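Sorbitol-6-phosphate dehydrogenase (PDB 5O3Z) catalyses the NAD-dependent 2-oxidation of sorbitol 6-phosphate to fructose 6-phosphate, as a member of the short-chain dehydrogenase/reductase family. Local coordinates at the interface of chains A and B. Coordinates in Å, arbitrary orientation; residue numbers count along the deposited sequence, not the author numbering. Chains: chain A/B, Sorbitol-6-phosphate dehydrogenase.

The interface of chains A and B. Residues chain A 114, 117-118, 121, 168; chain B 106, 109-110, 113, 160.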
ATOM      1  N   GLN A 114      12.229 -15.880  15.489  1.00 26.52           N
ATOM      2  CA  GLN A 114      12.646 -17.262  15.178  1.00 25.89           C
ATOM      3  C   GLN A 114      11.453 -18.063  14.592  1.00 23.92           C
ATOM      4  O   GLN A 114      11.542 -18.624  13.530  1.00 23.47           O
ATOM      5  CB  GLN A 114      13.231 -17.937  16.463  1.00 28.09           C
ATOM      6  CG  GLN A 114      14.655 -17.499  16.852  1.00 30.39           C
ATOM      7  CD  GLN A 114      15.679 -17.645  15.713  1.00 32.41           C
ATOM      8  OE1 GLN A 114      15.683 -18.625  14.986  1.00 34.84           O
ATOM      9  NE2 GLN A 114      16.548 -16.653  15.550  1.00 39.66           N
ATOM     10  N   LEU A 117       9.583 -15.981  11.451  1.00 25.84           N
ATOM     11  CA  LEU A 117      10.354 -15.545  10.343  1.00 25.92           C
ATOM     12  C   LEU A 117      11.461 -16.472   9.971  1.00 24.09           C
ATOM     13  O   LEU A 117      11.523 -16.869   8.840  1.00 24.17           O
ATOM     14  CB  LEU A 117      10.875 -14.108  10.590  1.00 26.12           C
ATOM     15  CG  LEU A 117      11.494 -13.266   9.488  1.00 27.37           C
ATOM     16  CD1 LEU A 117      10.594 -13.293   8.254  1.00 29.23           C
ATOM     17  CD2 LEU A 117      11.640 -11.846  10.055  1.00 27.23           C
ATOM     18  N   VAL A 118      12.380 -16.815  10.886  1.00 25.53           N
ATOM     19  CA  VAL A 118      13.493 -17.658  10.500  1.00 25.07           C
ATOM     20  C   VAL A 118      12.994 -19.092  10.103  1.00 24.14           C
ATOM     21  O   VAL A 118      13.504 -19.713   9.167  1.00 26.55           O
ATOM     22  CB  VAL A 118      14.532 -17.731  11.637  1.00 28.67           C
ATOM     23  CG1 VAL A 118      15.509 -18.868  11.429  1.00 26.69           C
ATOM     24  CG2 VAL A 118      15.239 -16.398  11.791  1.00 27.13           C
ATOM     25  N   PHE A 121      11.896 -18.887   6.580  1.00 22.10           N
ATOM     26  CA  PHE A 121      13.056 -18.866   5.695  1.00 20.75           C
ATOM     27  C   PHE A 121      13.632 -20.321   5.606  1.00 20.38           C
ATOM     28  O   PHE A 121      13.816 -20.841   4.537  1.00 19.74           O
ATOM     29  CB  PHE A 121      14.073 -17.822   6.250  1.00 20.52           C
ATOM     30  CG  PHE A 121      15.456 -17.997   5.787  1.00 20.98           C
ATOM     31  CD1 PHE A 121      15.867 -17.514   4.595  1.00 21.76           C
ATOM     32  CD2 PHE A 121      16.365 -18.722   6.569  1.00 22.00           C
ATOM     33  CE1 PHE A 121      17.170 -17.699   4.162  1.00 23.12           C
ATOM     34  CE2 PHE A 121      17.655 -18.909   6.172  1.00 21.95           C
ATOM     35  CZ  PHE A 121      18.078 -18.386   4.963  1.00 23.22           C
ATOM     36  N   LEU A 168       9.861 -11.364   3.041  1.00 20.19           N
ATOM     37  CA  LEU A 168      10.434 -12.660   2.629  1.00 21.57           C
ATOM     38  C   LEU A 168       9.626 -13.302   1.505  1.00 22.15           C
ATOM     39  O   LEU A 168      10.188 -13.677   0.480  1.00 21.55           O
ATOM     40  CB  LEU A 168      10.574 -13.600   3.819  1.00 22.05           C
ATOM     41  CG  LEU A 168      11.175 -14.942   3.456  1.00 21.88           C
ATOM     42  CD1 LEU A 168      12.517 -14.824   2.754  1.00 21.99           C
ATOM     43  CD2 LEU A 168      11.298 -15.770   4.663  1.00 22.50           C
TER
ATOM     44  N   LEU B 106      21.951 -19.255   6.840  1.00 23.19           N
ATOM     45  CA  LEU B 106      21.277 -18.879   8.041  1.00 26.54           C
ATOM     46  C   LEU B 106      22.033 -17.830   8.861  1.00 29.05           C
ATOM     47  O   LEU B 106      21.414 -16.867   9.396  1.00 28.15           O
ATOM     48  CB  LEU B 106      20.960 -20.059   8.926  1.00 28.04           C
ATOM     49  CG  LEU B 106      20.199 -19.765  10.196  1.00 30.20           C
ATOM     50  CD1 LEU B 106      18.785 -19.216   9.987  1.00 31.34           C
ATOM     51  CD2 LEU B 106      20.148 -21.006  11.072  1.00 31.40           C
ATOM     52  N   PHE B 109      21.193 -14.471   7.410  1.00 27.52           N
ATOM     53  CA  PHE B 109      19.791 -14.123   7.654  1.00 26.49           C
ATOM     54  C   PHE B 109      19.608 -13.688   9.076  1.00 26.50           C
ATOM     55  O   PHE B 109      19.062 -12.607   9.310  1.00 26.21           O
ATOM     56  CB  PHE B 109      18.921 -15.343   7.335  1.00 28.36           C
ATOM     57  CG  PHE B 109      17.483 -15.022   7.197  1.00 26.09           C
ATOM     58  CD1 PHE B 109      17.003 -14.494   6.006  1.00 26.63           C
ATOM     59  CD2 PHE B 109      16.630 -15.186   8.251  1.00 25.52           C
ATOM     60  CE1 PHE B 109      15.654 -14.187   5.884  1.00 26.84           C
ATOM     61  CE2 PHE B 109      15.298 -14.923   8.121  1.00 27.12           C
ATOM     62  CZ  PHE B 109      14.808 -14.399   6.956  1.00 26.57           C
ATOM     63  N   ASP B 110      20.112 -14.492  10.033  1.00 25.72           N
ATOM     64  CA  ASP B 110      20.165 -14.115  11.465  1.00 27.85           C
ATOM     65  C   ASP B 110      20.874 -12.742  11.732  1.00 26.11           C
ATOM     66  O   ASP B 110      20.401 -11.898  12.495  1.00 24.44           O
ATOM     67  CB  ASP B 110      20.818 -15.222  12.333  1.00 30.01           C
ATOM     68  CG  ASP B 110      19.811 -16.268  12.817  1.00 35.05           C
ATOM     69  OD1 ASP B 110      18.616 -15.910  13.070  1.00 32.72           O
ATOM     70  OD2 ASP B 110      20.226 -17.462  12.956  1.00 33.82           O
ATOM     71  N   LEU B 113      18.583  -9.790  10.680  1.00 23.38           N
ATOM     72  CA  LEU B 113      17.539  -9.632  11.642  1.00 23.75           C
ATOM     73  C   LEU B 113      18.051  -8.970  12.914  1.00 24.18           C
ATOM     74  O   LEU B 113      17.374  -8.131  13.490  1.00 24.35           O
ATOM     75  CB  LEU B 113      16.943 -11.025  11.999  1.00 26.42           C
ATOM     76  CG  LEU B 113      15.746 -11.566  11.241  1.00 29.79           C
ATOM     77  CD1 LEU B 113      15.667 -11.232   9.786  1.00 30.06           C
ATOM     78  CD2 LEU B 113      15.542 -13.055  11.460  1.00 30.40           C
ATOM     79  N   ALA B 160      13.435  -9.027   4.158  1.00 20.52           N
ATOM     80  CA  ALA B 160      12.749  -9.508   5.351  1.00 20.25           C
ATOM     81  C   ALA B 160      13.007  -8.591   6.533  1.00 20.11           C
ATOM     82  O   ALA B 160      12.069  -8.212   7.297  1.00 20.84           O
ATOM     83  CB  ALA B 160      13.234 -10.947   5.664  1.00 19.57           C
TER
HETATM   84  O   HOH W   1      18.465 -18.698  14.397  1.00 44.95           O
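A:Phe121 and B:Phe109 meet where the helices 106-133 of the two chains cross steeply with opposed running directions, their CA atoms 8.5 Å apart. The two phenyl rings stack face to face, with planes 10° apart and centroids 3.9 Å from each other. CG of each ring lies over the centre of the other, because the side chains slide past one another from opposite helices. In B:Phe109, CG is anti to the backbone N (chi1 -165°), which lays the ring along A:Phe121 and brings its CZ over CB of that residue.

A:Val118 extends the apolar patch with both of its methyls. CG1 meets B:Leu106 CD1 at 3.6 Å, the two side chains crossing nearly at right angles, and the same CD1 also touches A:Phe121 CE2. CG2 turns the other way, in plane at the edge of the B:Phe109 ring, and presses tightly on B:Leu113 CD2 at 3.4 Å. The valine thus wedges between the leucines and probably limits how the stacked ring can shift. The other branch of B:Leu113, CD1, rests loosely against A:Leu117 CD2.

Beyond the valine, A:Gln114, its chain bent at chi2 (-54°), faces B:Asp110. Its amide NE2 gives OD1 of the carboxylate a weak hydrogen bond of 3.3 Å, with the two planes turned well apart. A water bridges the same pair, 2.8 Å from A:Gln114 OE1 and 2.6 Å from B:Asp110 OD2. At the far side of the rings, B:Ala160 and A:Leu168, on the helices 156-176, make a light contact through their CB atoms.

B:Ala160 belongs to the YXXXK catalytic motif, so this pairing abuts an active-site helix. Repeated by two-fold symmetry, the patch helps hold two chains of the deposited four-chain assembly together through the paired long helices typical of tetrameric short-chain dehydrogenases, which is probably the biological arrangement, and it probably steadies the catalytic helix.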